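Endonuclease III (Geobacillus stearothermophilus, PDB 1ORN) is an iron-sulfur DNA glycosylase of base excision repair that forms a covalent intermediate with DNA and, as in its relatives, probably removes oxidised pyrimidines. Local coordinates at residues 69-72 with 73-77; 102-106 with 107-111; 164-167 with 168-171; 172-175 with 176-179. All coordinates share one frame; numbering follows the deposited sequence.

Contact 1 of 4, residues 69-72 with 73-77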
ATOM      1  N   ILE C  69      -7.164 -18.660  14.298  1.00 39.10           N
ATOM      2  CA  ILE C  69      -6.309 -19.549  15.080  1.00 40.17           C
ATOM      3  C   ILE C  69      -7.011 -20.836  15.503  1.00 42.07           C
ATOM      4  O   ILE C  69      -6.395 -21.703  16.122  1.00 42.78           O
ATOM      5  CB  ILE C  69      -5.774 -18.859  16.357  1.00 41.10           C
ATOM      6  CG1 ILE C  69      -6.912 -18.637  17.359  1.00 41.32           C
ATOM      7  CG2 ILE C  69      -5.131 -17.538  15.995  1.00 40.07           C
ATOM      8  CD1 ILE C  69      -6.461 -18.041  18.683  1.00 44.28           C
ATOM      9  N   ALA C  70      -8.291 -20.964  15.161  1.00 42.14           N
ATOM     10  CA  ALA C  70      -9.061 -22.150  15.530  1.00 43.10           C
ATOM     11  C   ALA C  70      -8.986 -23.255  14.482  1.00 43.34           C
ATOM     12  O   ALA C  70      -9.370 -24.391  14.747  1.00 44.29           O
ATOM     13  CB  ALA C  70     -10.518 -21.774  15.774  1.00 43.14           C
ATOM     14  N   VAL C  71      -8.500 -22.922  13.291  1.00 42.16           N
ATOM     15  CA  VAL C  71      -8.391 -23.911  12.227  1.00 43.04           C
ATOM     16  C   VAL C  71      -6.947 -24.355  12.044  1.00 44.28           C
ATOM     17  O   VAL C  71      -6.016 -23.660  12.455  1.00 43.52           O
ATOM     18  CB  VAL C  71      -8.908 -23.350  10.882  1.00 43.98           C
ATOM     19  CG1 VAL C  71     -10.360 -22.905  11.030  1.00 42.94           C
ATOM     20  CG2 VAL C  71      -8.033 -22.186  10.421  1.00 41.32           C
ATOM     21  N   PRO C  72      -6.741 -25.541  11.452  1.00 45.56           N
ATOM     22  CA  PRO C  72      -5.370 -26.010  11.246  1.00 45.86           C
ATOM     23  C   PRO C  72      -4.700 -25.108  10.217  1.00 45.95           C
ATOM     24  O   PRO C  72      -5.366 -24.568   9.337  1.00 45.89           O
ATOM     25  CB  PRO C  72      -5.565 -27.433  10.727  1.00 47.11           C
ATOM     26  CG  PRO C  72      -6.856 -27.851  11.368  1.00 46.90           C
ATOM     27  CD  PRO C  72      -7.708 -26.621  11.185  1.00 45.73           C
ATOM     28  N   LEU C  73      -3.389 -24.941  10.328  1.00 45.96           N
ATOM     29  CA  LEU C  73      -2.660 -24.097   9.393  1.00 47.16           C
ATOM     30  C   LEU C  73      -2.925 -24.511   7.943  1.00 48.16           C
ATOM     31  O   LEU C  73      -3.121 -23.665   7.066  1.00 47.50           O
ATOM     32  CB  LEU C  73      -1.159 -24.161   9.697  1.00 47.57           C
ATOM     33  CG  LEU C  73      -0.241 -23.253   8.876  1.00 48.33           C
ATOM     34  CD1 LEU C  73      -0.686 -21.806   9.029  1.00 48.08           C
ATOM     35  CD2 LEU C  73       1.197 -23.417   9.343  1.00 48.61           C
ATOM     36  N   GLU C  74      -2.948 -25.817   7.697  1.00 48.97           N
ATOM     37  CA  GLU C  74      -3.179 -26.351   6.357  1.00 49.64           C
ATOM     38  C   GLU C  74      -4.511 -25.909   5.763  1.00 48.06           C
ATOM     39  O   GLU C  74      -4.629 -25.732   4.549  1.00 48.06           O
ATOM     40  CB  GLU C  74      -3.124 -27.882   6.378  1.00 52.07           C
ATOM     41  CG  GLU C  74      -1.837 -28.464   6.948  1.00 56.50           C
ATOM     42  CD  GLU C  74      -1.656 -28.151   8.424  1.00 58.87           C
ATOM     43  OE1 GLU C  74      -2.592 -28.417   9.208  1.00 58.92           O
ATOM     44  OE2 GLU C  74      -0.576 -27.641   8.799  1.00 60.36           O
ATOM     45  N   GLU C  75      -5.515 -25.737   6.617  1.00 46.28           N
ATOM     46  CA  GLU C  75      -6.834 -25.325   6.159  1.00 45.03           C
ATOM     47  C   GLU C  75      -6.842 -23.866   5.716  1.00 44.03           C
ATOM     48  O   GLU C  75      -7.406 -23.530   4.672  1.00 42.77           O
ATOM     49  CB  GLU C  75      -7.871 -25.536   7.267  1.00 47.19           C
ATOM     50  CG  GLU C  75      -9.306 -25.206   6.857  1.00 49.23           C
ATOM     51  CD  GLU C  75     -10.321 -25.553   7.933  1.00 51.71           C
ATOM     52  OE1 GLU C  75     -11.522 -25.256   7.742  1.00 51.57           O
ATOM     53  OE2 GLU C  75      -9.921 -26.125   8.970  1.00 52.85           O
ATOM     54  N   LEU C  76      -6.225 -22.999   6.513  1.00 41.34           N
ATOM     55  CA  LEU C  76      -6.173 -21.583   6.168  1.00 40.41           C
ATOM     56  C   LEU C  76      -5.337 -21.400   4.899  1.00 40.27           C
ATOM     57  O   LEU C  76      -5.644 -20.554   4.055  1.00 39.46           O
ATOM     58  CB  LEU C  76      -5.578 -20.770   7.327  1.00 38.39           C
ATOM     59  CG  LEU C  76      -5.449 -19.260   7.084  1.00 37.05           C
ATOM     60  CD1 LEU C  76      -6.829 -18.655   6.811  1.00 34.99           C
ATOM     61  CD2 LEU C  76      -4.808 -18.595   8.290  1.00 37.09           C
ATOM     62  N   GLU C  77      -4.283 -22.199   4.761  1.00 40.16           N
ATOM     63  CA  GLU C  77      -3.427 -22.120   3.580  1.00 42.03           C
ATOM     64  C   GLU C  77      -4.255 -22.284   2.312  1.00 41.75           C
ATOM     65  O   GLU C  77      -4.107 -21.523   1.358  1.00 41.31           O
ATOM     66  CB  GLU C  77      -2.341 -23.201   3.618  1.00 42.98           C
ATOM     67  CG  GLU C  77      -1.200 -22.930   4.592  1.00 44.08           C
ATOM     68  CD  GLU C  77      -0.080 -23.963   4.487  1.00 46.61           C
ATOM     69  OE1 GLU C  77       0.928 -23.831   5.214  1.00 47.43           O
ATOM     70  OE2 GLU C  77      -0.204 -24.907   3.675  1.00 47.83           O
TER
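The carboxylate of Glu75 is the flat group facing Val71 and Pro72. Glu75 OE2 lies 3.2 Å from Pro72 CD and 3.5 Å from Val71 CB, while OE1 forms a salt bridge with Lys61, so one oxygen is held by charge and the other rests against hydrocarbon. The second carboxylate belongs to Glu74, and its OE1 sits 3.5 Å from Pro72 CB. All this happens at a helix N-terminus within the HhH-GPD fold: Pro72 holds the N-cap position of helix 73-79, just after the link from helix 65-69. Its carbonyl oxygen accepts two N-H groups of the new turn. Pro72 O takes the N-H of Glu75 at 3.0 Å, with the N-H...O angle bent to 133°. Leu76 N adds a straighter but weak bond to the same oxygen. Glu75 reaches back because its CG stands anti to the backbone N (chi1 -177°) and the chain beyond stays extended, crossing Val71 at about a right angle. Elsewhere, Val71 O receives a hydrogen bond from Gln94 of helix 86-103, and Tyr62 packs on both Val71 and Leu76. Val71 CG2 meets Leu76 CB at 4.2 Å, these side chains also crossing at about a right angle.

Contact 2 of 4, residues 102-106 with 107-111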
ATOM      1  N   ASP C 102      -3.290 -11.760  22.748  1.00 37.67           N
ATOM      2  CA  ASP C 102      -2.376 -11.734  23.883  1.00 39.56           C
ATOM      3  C   ASP C 102      -1.777 -10.387  24.255  1.00 38.46           C
ATOM      4  O   ASP C 102      -1.574 -10.101  25.437  1.00 38.01           O
ATOM      5  CB  ASP C 102      -1.243 -12.735  23.648  1.00 42.65           C
ATOM      6  CG  ASP C 102      -1.754 -14.140  23.403  1.00 47.36           C
ATOM      7  OD1 ASP C 102      -2.614 -14.598  24.187  1.00 49.69           O
ATOM      8  OD2 ASP C 102      -1.295 -14.790  22.437  1.00 50.53           O
ATOM      9  N   LYS C 103      -1.508  -9.551  23.257  1.00 36.61           N
ATOM     10  CA  LYS C 103      -0.882  -8.269  23.517  1.00 35.71           C
ATOM     11  C   LYS C 103      -1.717  -7.010  23.313  1.00 35.23           C
ATOM     12  O   LYS C 103      -1.448  -5.992  23.950  1.00 35.57           O
ATOM     13  CB  LYS C 103       0.390  -8.157  22.670  1.00 37.05           C
ATOM     14  CG  LYS C 103       1.377  -9.303  22.876  1.00 38.70           C
ATOM     15  N   TYR C 104      -2.718  -7.060  22.440  1.00 33.27           N
ATOM     16  CA  TYR C 104      -3.508  -5.862  22.165  1.00 34.38           C
ATOM     17  C   TYR C 104      -5.007  -5.911  22.475  1.00 34.92           C
ATOM     18  O   TYR C 104      -5.818  -5.303  21.772  1.00 35.20           O
ATOM     19  CB  TYR C 104      -3.285  -5.446  20.709  1.00 33.75           C
ATOM     20  CG  TYR C 104      -1.825  -5.196  20.399  1.00 35.10           C
ATOM     21  CD1 TYR C 104      -1.134  -4.148  21.003  1.00 34.91           C
ATOM     22  CD2 TYR C 104      -1.123  -6.032  19.531  1.00 35.64           C
ATOM     23  CE1 TYR C 104       0.228  -3.939  20.753  1.00 35.34           C
ATOM     24  CE2 TYR C 104       0.232  -5.833  19.274  1.00 34.99           C
ATOM     25  CZ  TYR C 104       0.899  -4.788  19.887  1.00 36.49           C
ATOM     26  OH  TYR C 104       2.239  -4.600  19.635  1.00 38.51           O
ATOM     27  N   ASN C 105      -5.363  -6.630  23.534  1.00 35.30           N
ATOM     28  CA  ASN C 105      -6.748  -6.733  23.971  1.00 37.01           C
ATOM     29  C   ASN C 105      -7.701  -7.127  22.845  1.00 36.45           C
ATOM     30  O   ASN C 105      -8.819  -6.620  22.752  1.00 36.41           O
ATOM     31  CB  ASN C 105      -7.173  -5.399  24.602  1.00 39.37           C
ATOM     32  CG  ASN C 105      -8.374  -5.541  25.517  1.00 42.87           C
ATOM     33  OD1 ASN C 105      -8.490  -6.515  26.270  1.00 43.15           O
ATOM     34  ND2 ASN C 105      -9.271  -4.558  25.473  1.00 43.54           N
ATOM     35  N   GLY C 106      -7.234  -8.032  21.987  1.00 36.46           N
ATOM     36  CA  GLY C 106      -8.034  -8.525  20.878  1.00 37.84           C
ATOM     37  C   GLY C 106      -8.449  -7.526  19.813  1.00 37.91           C
ATOM     38  O   GLY C 106      -9.318  -7.825  18.994  1.00 39.68           O
ATOM     39  N   GLU C 107      -7.834  -6.351  19.808  1.00 38.23           N
ATOM     40  CA  GLU C 107      -8.178  -5.328  18.828  1.00 39.20           C
ATOM     41  C   GLU C 107      -6.960  -4.860  18.040  1.00 37.73           C
ATOM     42  O   GLU C 107      -5.828  -4.972  18.502  1.00 36.16           O
ATOM     43  CB  GLU C 107      -8.827  -4.135  19.536  1.00 43.05           C
ATOM     44  CG  GLU C 107     -10.170  -4.466  20.183  1.00 48.93           C
ATOM     45  CD  GLU C 107     -10.646  -3.392  21.148  1.00 53.59           C
ATOM     46  OE1 GLU C 107     -10.655  -2.202  20.765  1.00 56.32           O
ATOM     47  OE2 GLU C 107     -11.020  -3.742  22.289  1.00 55.29           O
ATOM     48  N   VAL C 108      -7.196  -4.353  16.834  1.00 34.72           N
ATOM     49  CA  VAL C 108      -6.109  -3.851  16.011  1.00 33.14           C
ATOM     50  C   VAL C 108      -5.559  -2.589  16.669  1.00 34.51           C
ATOM     51  O   VAL C 108      -6.301  -1.630  16.898  1.00 34.59           O
ATOM     52  CB  VAL C 108      -6.611  -3.498  14.598  1.00 32.87           C
ATOM     53  CG1 VAL C 108      -5.499  -2.850  13.791  1.00 30.92           C
ATOM     54  CG2 VAL C 108      -7.120  -4.751  13.907  1.00 31.36           C
ATOM     55  N   PRO C 109      -4.257  -2.575  17.002  1.00 35.17           N
ATOM     56  CA  PRO C 109      -3.687  -1.383  17.630  1.00 36.03           C
ATOM     57  C   PRO C 109      -3.653  -0.229  16.633  1.00 37.66           C
ATOM     58  O   PRO C 109      -3.499  -0.444  15.431  1.00 35.81           O
ATOM     59  CB  PRO C 109      -2.292  -1.849  18.055  1.00 36.84           C
ATOM     60  CG  PRO C 109      -1.947  -2.863  17.013  1.00 35.92           C
ATOM     61  CD  PRO C 109      -3.242  -3.638  16.868  1.00 35.16           C
ATOM     62  N   ARG C 110      -3.814   0.993  17.133  1.00 37.29           N
ATOM     63  CA  ARG C 110      -3.826   2.170  16.274  1.00 39.58           C
ATOM     64  C   ARG C 110      -2.454   2.804  16.085  1.00 39.93           C
ATOM     65  O   ARG C 110      -2.307   3.774  15.343  1.00 40.71           O
ATOM     66  CB  ARG C 110      -4.814   3.201  16.832  1.00 41.15           C
ATOM     67  CG  ARG C 110      -6.230   2.653  16.936  1.00 45.37           C
ATOM     68  CD  ARG C 110      -7.261   3.723  17.274  1.00 47.69           C
ATOM     69  NE  ARG C 110      -8.615   3.172  17.233  1.00 51.11           N
ATOM     70  CZ  ARG C 110      -9.725   3.889  17.377  1.00 52.56           C
ATOM     71  NH1 ARG C 110      -9.655   5.198  17.575  1.00 52.27           N
ATOM     72  NH2 ARG C 110     -10.910   3.295  17.318  1.00 54.20           N
ATOM     73  N   ASP C 111      -1.450   2.245  16.750  1.00 40.50           N
ATOM     74  CA  ASP C 111      -0.090   2.759  16.644  1.00 39.77           C
ATOM     75  C   ASP C 111       0.679   2.043  15.533  1.00 37.09           C
ATOM     76  O   ASP C 111       0.691   0.817  15.467  1.00 37.03           O
ATOM     77  CB  ASP C 111       0.640   2.574  17.970  1.00 43.00           C
ATOM     78  CG  ASP C 111       2.067   3.050  17.910  1.00 45.25           C
ATOM     79  OD1 ASP C 111       2.277   4.275  17.798  1.00 48.35           O
ATOM     80  OD2 ASP C 111       2.979   2.198  17.965  1.00 47.63           O
TER
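Tyr104 and Pro109 meet ring to ring, with the turn closed by Glu107 between them. Pro109 CG stands 4.1 Å from the centroid of the Tyr104 ring, only 9° off its normal, a CH-pi contact over the face; on the opposite face Lys103 CB lies nearer the rim. Glu107 closes a type I' beta turn by donating its N-H to Tyr104 O at 3.0 Å in a nearly straight bond (166°). Asn105 and Gly106 fill the middle of that turn, both with positive phi. The Glu107 side chain, its CG anti to its own carbonyl carbon (chi1 -65°), runs extended beside that of Asn105, and Glu107 OE2 comes 3.7 Å from Asn105 ND2. The turn ends helix 86-103 and leads to helix 112-115, the start of the helix-hairpin-helix region, where Tyr104 OH bonds Glu114 and Asp111 caps the same residue's backbone N. A leucine in place of Tyr104 would remove both ring and hydroxyl, and is likely to leave Pro109 without its aromatic face and Glu114 without that partner. The ring face thus packs on the loop proline, while the hydroxyl ties the turn to helix 112-115 through the Glu114 carboxylate.

Contact 3 of 4, residues 164-167 with 168-171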
ATOM      1  N   VAL C 164      12.312   7.343   0.360  1.00 31.65           N
ATOM      2  CA  VAL C 164      11.231   7.871  -0.464  1.00 30.53           C
ATOM      3  C   VAL C 164      10.172   8.466   0.454  1.00 29.25           C
ATOM      4  O   VAL C 164       9.694   9.574   0.233  1.00 29.73           O
ATOM      5  CB  VAL C 164      10.569   6.762  -1.322  1.00 31.22           C
ATOM      6  CG1 VAL C 164       9.394   7.339  -2.117  1.00 31.33           C
ATOM      7  CG2 VAL C 164      11.593   6.147  -2.257  1.00 32.45           C
ATOM      8  N   GLU C 165       9.809   7.716   1.490  1.00 26.99           N
ATOM      9  CA  GLU C 165       8.794   8.161   2.442  1.00 28.83           C
ATOM     10  C   GLU C 165       9.158   9.483   3.126  1.00 29.60           C
ATOM     11  O   GLU C 165       8.334  10.401   3.218  1.00 29.03           O
ATOM     12  CB  GLU C 165       8.577   7.072   3.501  1.00 28.57           C
ATOM     13  CG  GLU C 165       7.335   7.259   4.354  1.00 31.42           C
ATOM     14  CD  GLU C 165       7.162   6.140   5.368  1.00 30.09           C
ATOM     15  OE1 GLU C 165       7.488   4.979   5.030  1.00 30.90           O
ATOM     16  OE2 GLU C 165       6.690   6.412   6.494  1.00 30.05           O
ATOM     17  N   LYS C 166      10.393   9.579   3.606  1.00 32.20           N
ATOM     18  CA  LYS C 166      10.825  10.790   4.285  1.00 33.61           C
ATOM     19  C   LYS C 166      10.832  11.995   3.349  1.00 34.90           C
ATOM     20  O   LYS C 166      10.472  13.098   3.757  1.00 35.67           O
ATOM     21  CB  LYS C 166      12.203  10.574   4.927  1.00 35.62           C
ATOM     22  CG  LYS C 166      12.167   9.539   6.049  1.00 37.73           C
ATOM     23  CD  LYS C 166      13.413   9.553   6.921  1.00 42.13           C
ATOM     24  CE  LYS C 166      14.657   9.109   6.186  1.00 45.15           C
ATOM     25  NZ  LYS C 166      15.858   9.221   7.074  1.00 46.35           N
ATOM     26  N   THR C 167      11.208  11.779   2.092  1.00 35.85           N
ATOM     27  CA  THR C 167      11.237  12.857   1.104  1.00 36.43           C
ATOM     28  C   THR C 167       9.838  13.429   0.912  1.00 35.78           C
ATOM     29  O   THR C 167       9.648  14.643   0.907  1.00 35.65           O
ATOM     30  CB  THR C 167      11.757  12.358  -0.263  1.00 38.42           C
ATOM     31  OG1 THR C 167      13.115  11.926  -0.129  1.00 39.33           O
ATOM     32  CG2 THR C 167      11.685  13.467  -1.306  1.00 39.50           C
ATOM     33  N   LEU C 168       8.855  12.548   0.765  1.00 34.98           N
ATOM     34  CA  LEU C 168       7.476  12.982   0.571  1.00 35.75           C
ATOM     35  C   LEU C 168       6.907  13.674   1.811  1.00 35.29           C
ATOM     36  O   LEU C 168       6.179  14.660   1.697  1.00 36.30           O
ATOM     37  CB  LEU C 168       6.607  11.781   0.193  1.00 36.67           C
ATOM     38  CG  LEU C 168       6.955  11.183  -1.174  1.00 37.27           C
ATOM     39  CD1 LEU C 168       6.276   9.834  -1.348  1.00 38.63           C
ATOM     40  CD2 LEU C 168       6.528  12.155  -2.268  1.00 37.67           C
ATOM     41  N   MET C 169       7.238  13.163   2.991  1.00 33.17           N
ATOM     42  CA  MET C 169       6.736  13.756   4.226  1.00 34.99           C
ATOM     43  C   MET C 169       7.202  15.199   4.407  1.00 37.44           C
ATOM     44  O   MET C 169       6.487  16.017   4.984  1.00 38.04           O
ATOM     45  CB  MET C 169       7.154  12.921   5.440  1.00 34.19           C
ATOM     46  CG  MET C 169       6.413  11.594   5.567  1.00 32.85           C
ATOM     47  SD  MET C 169       6.558  10.862   7.216  1.00 31.89           S
ATOM     48  CE  MET C 169       8.195  10.133   7.132  1.00 28.02           C
ATOM     49  N   LYS C 170       8.395  15.507   3.910  1.00 39.41           N
ATOM     50  CA  LYS C 170       8.948  16.856   4.027  1.00 43.29           C
ATOM     51  C   LYS C 170       8.416  17.822   2.968  1.00 44.96           C
ATOM     52  O   LYS C 170       8.438  19.038   3.163  1.00 45.68           O
ATOM     53  CB  LYS C 170      10.474  16.813   3.933  1.00 43.94           C
ATOM     54  CG  LYS C 170      11.143  16.012   5.028  1.00 47.12           C
ATOM     55  CD  LYS C 170      12.635  15.871   4.761  1.00 51.17           C
ATOM     56  CE  LYS C 170      13.296  14.950   5.775  1.00 53.27           C
ATOM     57  NZ  LYS C 170      14.720  14.670   5.422  1.00 55.78           N
ATOM     58  N   ILE C 171       7.946  17.286   1.848  1.00 46.78           N
ATOM     59  CA  ILE C 171       7.433  18.127   0.769  1.00 48.58           C
ATOM     60  C   ILE C 171       5.925  18.344   0.852  1.00 50.19           C
ATOM     61  O   ILE C 171       5.415  19.378   0.414  1.00 51.19           O
ATOM     62  CB  ILE C 171       7.756  17.515  -0.620  1.00 49.20           C
ATOM     63  CG1 ILE C 171       9.260  17.261  -0.751  1.00 50.09           C
ATOM     64  CG2 ILE C 171       7.276  18.446  -1.726  1.00 49.47           C
ATOM     65  CD1 ILE C 171      10.123  18.497  -0.569  1.00 51.44           C
TER
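Met169 N donates to Glu165 O at 3.0 Å and Leu168 N to Val164 O at 3.1 Å, both close to straight. One residue on, Lys170 N reaches Lys166 O at 3.2 Å, more bent at 144°. Thr167 O then receives two weak bonds, from Lys170 N and Ile171 N. The i to i+4 pattern of helix 161-171 is therefore firm at first and slackens toward its last residue, where an i to i+3 bond appears beside it. Thr167 OG1 turns back to Glu163 O, one turn earlier, and the buried Glu165 carboxylate leaves the helix to meet Arg123 in a salt bridge and Asn127 in a hydrogen bond, tying this helix to helix 123-134. The nearby arginine probably favours the ionised carboxylate. Met169 bends at chi3 (-79°), which curls Met169 CE back to lie 4.1 Å from Glu165 CG and 4.2 Å from Lys166 CG. On the buried side Val164 and Leu168 lie side by side, with Val164 CG1 4.1 Å from Leu168 CD1, and Leu168 continues onto Met184 and Val145. Ile171 CG1 is pressed tightly against Thr167 O at 3.1 Å, and its side chain touches Lys7 and Arg11 of helix 7-20.

Contact 4 of 4, residues 172-175 with 176-179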
ATOM      1  N   ILE C 172       5.216  17.371   1.419  1.00 49.80           N
ATOM      2  CA  ILE C 172       3.761  17.442   1.521  1.00 49.05           C
ATOM      3  C   ILE C 172       3.239  17.729   2.926  1.00 48.56           C
ATOM      4  O   ILE C 172       3.720  17.165   3.909  1.00 48.10           O
ATOM      5  CB  ILE C 172       3.118  16.117   1.053  1.00 49.24           C
ATOM      6  CG1 ILE C 172       3.598  15.777  -0.358  1.00 49.81           C
ATOM      7  CG2 ILE C 172       1.601  16.225   1.094  1.00 48.25           C
ATOM      8  CD1 ILE C 172       3.226  14.388  -0.802  1.00 51.65           C
ATOM      9  N   PRO C 173       2.243  18.622   3.035  1.00 48.33           N
ATOM     10  CA  PRO C 173       1.668  18.956   4.337  1.00 48.43           C
ATOM     11  C   PRO C 173       1.050  17.690   4.926  1.00 47.78           C
ATOM     12  O   PRO C 173       0.339  16.961   4.235  1.00 47.39           O
ATOM     13  CB  PRO C 173       0.613  20.005   3.988  1.00 48.95           C
ATOM     14  CG  PRO C 173       1.217  20.694   2.813  1.00 49.35           C
ATOM     15  CD  PRO C 173       1.740  19.535   1.992  1.00 49.28           C
ATOM     16  N   LYS C 174       1.337  17.436   6.196  1.00 47.09           N
ATOM     17  CA  LYS C 174       0.832  16.261   6.896  1.00 47.55           C
ATOM     18  C   LYS C 174      -0.653  16.012   6.632  1.00 47.34           C
ATOM     19  O   LYS C 174      -1.091  14.864   6.523  1.00 46.52           O
ATOM     20  CB  LYS C 174       1.096  16.427   8.395  1.00 48.96           C
ATOM     21  CG  LYS C 174       0.497  15.356   9.287  1.00 50.81           C
ATOM     22  CD  LYS C 174       1.178  15.335  10.655  1.00 53.01           C
ATOM     23  CE  LYS C 174       1.266  16.722  11.286  1.00 54.11           C
ATOM     24  NZ  LYS C 174      -0.069  17.328  11.541  1.00 55.83           N
ATOM     25  N   GLU C 175      -1.422  17.088   6.509  1.00 46.70           N
ATOM     26  CA  GLU C 175      -2.855  16.983   6.264  1.00 46.23           C
ATOM     27  C   GLU C 175      -3.187  16.357   4.911  1.00 44.56           C
ATOM     28  O   GLU C 175      -4.300  15.866   4.708  1.00 43.03           O
ATOM     29  CB  GLU C 175      -3.508  18.366   6.346  1.00 49.49           C
ATOM     30  CG  GLU C 175      -3.298  19.093   7.671  1.00 54.55           C
ATOM     31  CD  GLU C 175      -1.843  19.454   7.924  1.00 56.80           C
ATOM     32  OE1 GLU C 175      -1.218  20.083   7.042  1.00 58.06           O
ATOM     33  OE2 GLU C 175      -1.326  19.113   9.011  1.00 59.45           O
ATOM     34  N   GLU C 176      -2.225  16.371   3.993  1.00 42.92           N
ATOM     35  CA  GLU C 176      -2.446  15.821   2.658  1.00 41.55           C
ATOM     36  C   GLU C 176      -1.706  14.515   2.381  1.00 38.72           C
ATOM     37  O   GLU C 176      -1.749  14.009   1.262  1.00 37.27           O
ATOM     38  CB  GLU C 176      -2.025  16.835   1.594  1.00 45.33           C
ATOM     39  CG  GLU C 176      -2.582  18.233   1.773  1.00 49.97           C
ATOM     40  CD  GLU C 176      -2.091  19.177   0.690  1.00 53.22           C
ATOM     41  OE1 GLU C 176      -2.327  20.400   0.804  1.00 55.85           O
ATOM     42  OE2 GLU C 176      -1.469  18.691  -0.282  1.00 55.19           O
ATOM     43  N   TRP C 177      -1.020  13.973   3.382  1.00 37.51           N
ATOM     44  CA  TRP C 177      -0.270  12.735   3.190  1.00 35.52           C
ATOM     45  C   TRP C 177      -1.084  11.564   2.673  1.00 34.48           C
ATOM     46  O   TRP C 177      -0.721  10.943   1.680  1.00 33.30           O
ATOM     47  CB  TRP C 177       0.402  12.310   4.490  1.00 36.35           C
ATOM     48  CG  TRP C 177       1.572  13.142   4.862  1.00 36.46           C
ATOM     49  CD1 TRP C 177       2.083  14.200   4.168  1.00 37.13           C
ATOM     50  CD2 TRP C 177       2.384  12.993   6.029  1.00 37.07           C
ATOM     51  NE1 TRP C 177       3.165  14.722   4.833  1.00 38.47           N
ATOM     52  CE2 TRP C 177       3.373  14.000   5.979  1.00 37.39           C
ATOM     53  CE3 TRP C 177       2.373  12.105   7.114  1.00 36.79           C
ATOM     54  CZ2 TRP C 177       4.341  14.148   6.974  1.00 37.22           C
ATOM     55  CZ3 TRP C 177       3.339  12.252   8.108  1.00 36.86           C
ATOM     56  CH2 TRP C 177       4.308  13.268   8.027  1.00 36.54           C
ATOM     57  N   SER C 178      -2.180  11.257   3.356  1.00 35.60           N
ATOM     58  CA  SER C 178      -3.013  10.127   2.961  1.00 36.62           C
ATOM     59  C   SER C 178      -3.571  10.183   1.542  1.00 36.58           C
ATOM     60  O   SER C 178      -3.462   9.210   0.796  1.00 35.73           O
ATOM     61  CB  SER C 178      -4.149   9.945   3.968  1.00 37.73           C
ATOM     62  OG  SER C 178      -3.623   9.660   5.254  1.00 39.08           O
ATOM     63  N   ILE C 179      -4.161  11.308   1.151  1.00 36.35           N
ATOM     64  CA  ILE C 179      -4.725  11.394  -0.191  1.00 37.39           C
ATOM     65  C   ILE C 179      -3.656  11.445  -1.285  1.00 36.71           C
ATOM     66  O   ILE C 179      -3.857  10.924  -2.381  1.00 36.32           O
ATOM     67  CB  ILE C 179      -5.665  12.617  -0.339  1.00 38.53           C
ATOM     68  CG1 ILE C 179      -6.414  12.530  -1.669  1.00 40.63           C
ATOM     69  CG2 ILE C 179      -4.865  13.910  -0.288  1.00 40.44           C
ATOM     70  CD1 ILE C 179      -7.242  11.275  -1.818  1.00 40.48           C
TER
HETATM   71  O   HOH W   1      -3.178  12.936   5.597  1.00 38.12           O
HETATM   72  O   HOH W   2      -4.851  13.429   3.050  1.00 42.65           O
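Trp177 NE1 donates to Ile172 O at 2.7 Å (147°), the oxygen lying a little out of the indole plane. Trp177 CG, anti to the carbonyl carbon (chi1 -73°), carries the indole back toward Ile172 and Lys174. Two backbone bonds tighten the same bend: Glu176 N to Pro173 O at 2.6 Å, and Trp177 N to Lys174 O at 3.3 Å. Lys174 O is shared: water 1 also donates to it, and that water accepts Ser178 N at 3.0 Å. Water 2 links Glu175 O to Ile179 N likewise, so the first turn of helix 177-191 is served partly through solvent. Ser178 OG bonds Ser131 OG. Lys174 CA stands 3.4 Å from the centroid of the Trp177 five-membered ring in a CH-pi contact, while Ile172 CG2 meets Trp177 CD1 at the ring edge, 3.7 Å away. Lys174 NZ and Glu175 OE2 form a salt bridge whose hydrogen bond is weak. A phenylalanine in place of Trp177 would lack the indole N-H and would probably leave Ile172 O without that donor. The indole thus offers its N-H and an apolar contact at one edge and a face to Lys174 CA, joining loop to helix by hydrogen bond and packing.

How the contacts relate
Contacts 1 and 2 are about 22 Å apart between centres and do not touch, though helices 73-79 and 86-103 are consecutive in the chain. Contacts 3 and 4, centres about 10 Å apart, do meet: Met169 SD lies 3.4 Å from Trp177 CH2, so the helix end packs on the indole that follows it. Contact 1 is on the opposite side of the chain's centre from both. By nearest atoms, the bound DNA is about 7 Å from contact 1, 8 Å from contact 3, 12 Å from contact 2 and 16 Å from contact 4. The Tyr104 side chain is about 9 Å from the sodium ion, and that of Leu168 about 13 Å from the iron-sulfur cluster.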